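PDB 1J3L: demethylmenaquinone Methyltransferase from Thermus thermophilus, which is a compact alpha/beta protein of the RraA-like family, built around a central mixed beta sheet and assembled from three copies of the chain. Local coordinates for residues R69-G74 with A112-K117; A87-H92 with I106-L111. All coordinates share one frame; numbering follows the deposited sequence.

Overall arrangement
Interaction 2 lies near the middle of the chain, its centre about 4 Å from the chain's own, where parallel strands 88-92 and 107-110 run side by side in the central mixed sheet. Interaction 1 sits toward the periphery, its centre about 15 Å from that of the chain. The two contact centres are about 13 Å apart. The segments follow in the order 69-74, 87-92, 106-111, 112-117, so the inner pair is enclosed by the outer one, and strand 107-110 leads straight into strand 112-113. Leu-72 and Leu-73 pack on Val-91 and Val-89, joining loop 69-74 to strand 88-92, so the outer contact ties the buried sheet to a region that also borders the second subunit.

Interaction 1: residues R69-G74 with A112-K117; sequences RTALLG and AATPKK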
loop_
_atom_site.group_PDB
_atom_site.type_symbol
_atom_site.label_atom_id
_atom_site.label_comp_id
_atom_site.label_asym_id
_atom_site.label_seq_id
_atom_site.Cartn_x
_atom_site.Cartn_y
_atom_site.Cartn_z
ATOM N N ARG A 69 -7.865 -8.858 11.344
ATOM C CA ARG A 69 -8.027 -8.910 12.798
ATOM C C ARG A 69 -7.046 -9.837 13.491
ATOM O O ARG A 69 -6.604 -9.548 14.600
ATOM C CB ARG A 69 -9.435 -9.374 13.174
ATOM C CG ARG A 69 -10.532 -8.320 13.234
ATOM C CD ARG A 69 -11.833 -9.041 13.559
ATOM N NE ARG A 69 -12.969 -8.180 13.859
ATOM C CZ ARG A 69 -14.188 -8.645 14.130
ATOM N NH1 ARG A 69 -14.411 -9.955 14.131
ATOM N NH2 ARG A 69 -15.181 -7.808 14.406
ATOM N N THR A 70 -6.733 -10.963 12.865
ATOM C CA THR A 70 -5.808 -11.919 13.468
ATOM C C THR A 70 -4.837 -12.461 12.430
ATOM O O THR A 70 -5.101 -12.408 11.234
ATOM C CB THR A 70 -6.565 -13.115 14.147
ATOM O OG1 THR A 70 -7.170 -13.951 13.150
ATOM C CG2 THR A 70 -7.657 -12.594 15.084
ATOM N N ALA A 71 -3.709 -12.978 12.899
ATOM C CA ALA A 71 -2.693 -13.522 12.012
ATOM C C ALA A 71 -2.937 -15.002 11.756
ATOM O O ALA A 71 -3.197 -15.769 12.686
ATOM C CB ALA A 71 -1.307 -13.320 12.620
ATOM N N LEU A 72 -2.858 -15.395 10.488
ATOM C CA LEU A 72 -3.055 -16.787 10.118
ATOM C C LEU A 72 -1.717 -17.499 10.066
ATOM O O LEU A 72 -1.654 -18.730 10.022
ATOM C CB LEU A 72 -3.759 -16.884 8.766
ATOM C CG LEU A 72 -5.159 -16.279 8.799
ATOM C CD1 LEU A 72 -5.833 -16.429 7.464
ATOM C CD2 LEU A 72 -5.964 -16.972 9.879
ATOM N N LEU A 73 -0.636 -16.729 10.089
ATOM C CA LEU A 73 0.684 -17.334 10.047
ATOM C C LEU A 73 1.702 -16.442 10.750
ATOM O O LEU A 73 1.727 -15.225 10.556
ATOM C CB LEU A 73 1.072 -17.592 8.588
ATOM C CG LEU A 73 2.121 -18.666 8.322
ATOM C CD1 LEU A 73 1.944 -19.221 6.925
ATOM C CD2 LEU A 73 3.499 -18.082 8.504
ATOM N N GLY A 74 2.513 -17.060 11.602
ATOM C CA GLY A 74 3.527 -16.327 12.327
ATOM C C GLY A 74 4.903 -16.854 12.001
ATOM O O GLY A 74 5.091 -17.583 11.020
ATOM N N ALA A 112 -1.590 -7.771 5.020
ATOM C CA ALA A 112 -1.010 -6.975 6.084
ATOM C C ALA A 112 -0.586 -7.808 7.272
ATOM O O ALA A 112 -0.943 -8.983 7.396
ATOM C CB ALA A 112 -2.015 -5.921 6.546
ATOM N N ALA A 113 0.207 -7.187 8.136
ATOM C CA ALA A 113 0.631 -7.835 9.367
ATOM C C ALA A 113 -0.323 -7.314 10.458
ATOM O O ALA A 113 -0.869 -6.217 10.345
ATOM C CB ALA A 113 2.091 -7.465 9.698
ATOM N N THR A 114 -0.527 -8.103 11.500
ATOM C CA THR A 114 -1.402 -7.720 12.602
ATOM C C THR A 114 -0.849 -8.437 13.837
ATOM O O THR A 114 -0.283 -9.532 13.722
ATOM C CB THR A 114 -2.868 -8.144 12.324
ATOM O OG1 THR A 114 -3.763 -7.275 13.025
ATOM C CG2 THR A 114 -3.114 -9.583 12.778
ATOM N N PRO A 115 -1.011 -7.838 15.031
ATOM C CA PRO A 115 -0.520 -8.392 16.303
ATOM C C PRO A 115 -1.181 -9.618 16.923
ATOM O O PRO A 115 -0.491 -10.475 17.476
ATOM C CB PRO A 115 -0.596 -7.193 17.259
ATOM C CG PRO A 115 -0.552 -6.000 16.349
ATOM C CD PRO A 115 -1.469 -6.454 15.228
ATOM N N LYS A 116 -2.510 -9.690 16.863
ATOM C CA LYS A 116 -3.235 -10.806 17.472
ATOM C C LYS A 116 -3.134 -12.148 16.782
ATOM O O LYS A 116 -3.223 -12.244 15.559
ATOM C CB LYS A 116 -4.725 -10.477 17.634
ATOM C CG LYS A 116 -5.038 -9.552 18.778
ATOM C CD LYS A 116 -6.451 -9.771 19.275
ATOM C CE LYS A 116 -6.656 -9.077 20.610
ATOM N NZ LYS A 116 -7.991 -9.369 21.199
ATOM N N LYS A 117 -2.972 -13.189 17.591
ATOM C CA LYS A 117 -2.897 -14.547 17.087
ATOM C C LYS A 117 -4.322 -15.024 16.786
ATOM O O LYS A 117 -5.287 -14.493 17.334
ATOM C CB LYS A 117 -2.240 -15.451 18.131
ATOM C CG LYS A 117 -3.043 -15.605 19.420
ATOM C CD LYS A 117 -2.195 -16.262 20.491
ATOM C CE LYS A 117 -1.532 -17.520 19.952
ATOM N NZ LYS A 117 -0.355 -17.933 20.765
HETATM O O HOH W 1 -4.432 -8.201 15.504
#
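Two loops cross here, the one leading from strand 58-63 to helix 75-83 and the one following the short strand 112-113. Packing is tightest at Thr-114, whose methyl CG2 presses on the peptide joining Thr-70 to Ala-71, with CG2 3.4 Å from Thr-70 C. Its first torsion (chi1 -153°) sets OG1 anti to the backbone N and CG2 in the crowded position between N and the carbonyl carbon. Beside the methyl, Ala-71 N donates to Lys-116 O at 2.8 Å, nearly along the C=O axis. A water fills in next to this direct bond: it donates to Arg-69 O (2.7 Å from the water) and to Thr-114 OG1, and accepts from Lys-116 N. Thr-114 OG1 is also hydrogen-bonded to Leu-68 O, and Thr-70 OG1 to Ser-118 OG. The looser side holds the long side chains. Arg-69 points away, with a weak, long ion pair to Glu-42, while Lys-116 leaves only CB near Arg-69 O (3.7 Å) and carries NZ to Pro-13 O of the second subunit. The chemistry implies that backbone polar atoms, one water and both branches of Thr-114 hold the crossing, while Lys-116 NZ ties it to the second subunit.

Interaction 2: residues A87-H92 with I106-L111; sequences AGVVVH and IGLLAL
Val-89 O is gripped twice from the neighbouring strand, by one hydrogen bond from Leu-109 N (N to O 3.1 Å), arriving nearly along the C=O axis, and one weaker CA-H...O contact from Leu-108 CA (CA to O 3.4 Å). The two strands are a parallel pair inside the central mixed sheet, only 1° apart in direction, and the chain passes from one to the other by way of strand 94-95 and the short helix 98-101, a beta-alpha-beta crossover. Strand 58-63 flanks 88-92 on its far side, while strand 23-24 pairs antiparallel with 107-110. Bonding alternates in the regular parallel manner. Gly-107 N reaches a lone pair of Ala-87 O at 3.2 Å in an almost straight bond (175° at the hydrogen). Val-89 N then gives to Gly-107 O at 2.9 Å and, two residues on, Val-91 N to Leu-109 O at 2.7 Å; in both the donor stands above the carbonyl plane. The glycines Gly-88 and Gly-107 are paired across the strands, putting no side chain between them.

Each face has its own apolar pair. Toward helix 75-83, Val-89 and Leu-108 lie side by side: Val-89 CG2, beside its backbone N, meets Leu-108 CD2 at 3.5 Å, tighter than usual for carbons, and Leu-108 also packs on Ala-78. On the other face Val-90 CG2 and Leu-109 CD1 meet more loosely at 4.2 Å. Both residues rest on Phe-31, and Val-90 also touches Phe-61 and Leu-109 Phe-22, so aromatic side chains back this side. Past the last bond of the pair, Val-91 O still makes a CA-H...O contact with Ala-110 CA. At the C-terminal ends the side chains of His-92 and Leu-111 run side by side in the same direction, with Leu-111 CD1 oblique to the imidazole, 3.7 Å from His-92 CD2.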
loop_
_atom_site.group_PDB
_atom_site.type_symbol
_atom_site.label_atom_id
_atom_site.label_comp_id
_atom_site.label_asym_id
_atom_site.label_seq_id
_atom_site.Cartn_x
_atom_site.Cartn_y
_atom_site.Cartn_z
ATOM N N ALA A 87 7.000 -24.105 -1.228
ATOM C CA ALA A 87 7.635 -23.088 -2.061
ATOM C C ALA A 87 7.154 -21.711 -1.624
ATOM O O ALA A 87 7.881 -20.721 -1.737
ATOM C CB ALA A 87 7.294 -23.316 -3.525
ATOM N N GLY A 88 5.930 -21.654 -1.115
ATOM C CA GLY A 88 5.379 -20.390 -0.670
ATOM C C GLY A 88 3.970 -20.477 -0.109
ATOM O O GLY A 88 3.283 -21.488 -0.243
ATOM N N VAL A 89 3.550 -19.386 0.517
ATOM C CA VAL A 89 2.226 -19.271 1.114
ATOM C C VAL A 89 1.640 -17.923 0.706
ATOM O O VAL A 89 2.320 -16.891 0.771
ATOM C CB VAL A 89 2.295 -19.301 2.662
ATOM C CG1 VAL A 89 0.888 -19.482 3.248
ATOM C CG2 VAL A 89 3.242 -20.403 3.119
ATOM N N VAL A 90 0.393 -17.932 0.254
ATOM C CA VAL A 90 -0.282 -16.693 -0.116
ATOM C C VAL A 90 -1.464 -16.543 0.821
ATOM O O VAL A 90 -2.337 -17.403 0.871
ATOM C CB VAL A 90 -0.793 -16.715 -1.551
ATOM C CG1 VAL A 90 -1.703 -15.532 -1.782
ATOM C CG2 VAL A 90 0.380 -16.666 -2.513
ATOM N N VAL A 91 -1.492 -15.453 1.574
ATOM C CA VAL A 91 -2.569 -15.245 2.523
ATOM C C VAL A 91 -3.506 -14.099 2.174
ATOM O O VAL A 91 -3.095 -12.935 2.140
ATOM C CB VAL A 91 -2.010 -15.000 3.954
ATOM C CG1 VAL A 91 -3.145 -14.838 4.952
ATOM C CG2 VAL A 91 -1.111 -16.150 4.366
ATOM N N HIS A 92 -4.761 -14.434 1.891
ATOM C CA HIS A 92 -5.749 -13.401 1.631
ATOM C C HIS A 92 -6.206 -13.104 3.046
ATOM O O HIS A 92 -7.235 -13.609 3.498
ATOM C CB HIS A 92 -6.933 -13.919 0.817
ATOM C CG HIS A 92 -7.917 -12.849 0.471
ATOM N ND1 HIS A 92 -9.286 -13.028 0.564
ATOM C CD2 HIS A 92 -7.740 -11.587 0.015
ATOM C CE1 HIS A 92 -9.898 -11.926 0.178
ATOM N NE2 HIS A 92 -8.983 -11.032 -0.162
ATOM N N ILE A 106 11.293 -18.580 1.804
ATOM C CA ILE A 106 10.094 -19.043 1.119
ATOM C C ILE A 106 9.312 -17.790 0.760
ATOM O O ILE A 106 9.566 -16.714 1.305
ATOM C CB ILE A 106 9.170 -19.916 2.009
ATOM C CG1 ILE A 106 8.687 -19.108 3.216
ATOM C CG2 ILE A 106 9.887 -21.183 2.420
ATOM C CD1 ILE A 106 7.660 -19.831 4.052
ATOM N N GLY A 107 8.377 -17.931 -0.166
ATOM C CA GLY A 107 7.557 -16.802 -0.546
ATOM C C GLY A 107 6.447 -16.655 0.469
ATOM O O GLY A 107 5.888 -17.658 0.917
ATOM N N LEU A 108 6.147 -15.420 0.860
ATOM C CA LEU A 108 5.077 -15.156 1.821
ATOM C C LEU A 108 4.351 -13.831 1.552
ATOM O O LEU A 108 4.860 -12.750 1.862
ATOM C CB LEU A 108 5.628 -15.161 3.252
ATOM C CG LEU A 108 6.181 -16.491 3.767
ATOM C CD1 LEU A 108 6.725 -16.301 5.175
ATOM C CD2 LEU A 108 5.083 -17.549 3.752
ATOM N N LEU A 109 3.156 -13.930 0.978
ATOM C CA LEU A 109 2.352 -12.754 0.670
ATOM C C LEU A 109 1.151 -12.675 1.598
ATOM O O LEU A 109 0.576 -13.694 1.992
ATOM C CB LEU A 109 1.847 -12.797 -0.776
ATOM C CG LEU A 109 2.878 -13.047 -1.872
ATOM C CD1 LEU A 109 2.210 -12.985 -3.267
ATOM C CD2 LEU A 109 3.980 -12.011 -1.744
ATOM N N ALA A 110 0.781 -11.454 1.956
ATOM C CA ALA A 110 -0.363 -11.234 2.816
ATOM C C ALA A 110 -0.821 -9.809 2.571
ATOM O O ALA A 110 -0.095 -9.018 1.973
ATOM C CB ALA A 110 0.027 -11.428 4.270
ATOM N N LEU A 111 -2.029 -9.485 3.018
ATOM C CA LEU A 111 -2.563 -8.144 2.838
ATOM C C LEU A 111 -1.953 -7.210 3.870
ATOM O O LEU A 111 -1.796 -6.017 3.630
ATOM C CB LEU A 111 -4.092 -8.161 2.969
ATOM C CG LEU A 111 -4.833 -8.958 1.887
ATOM C CD1 LEU A 111 -6.317 -9.023 2.207
ATOM C CD2 LEU A 111 -4.590 -8.320 0.519
#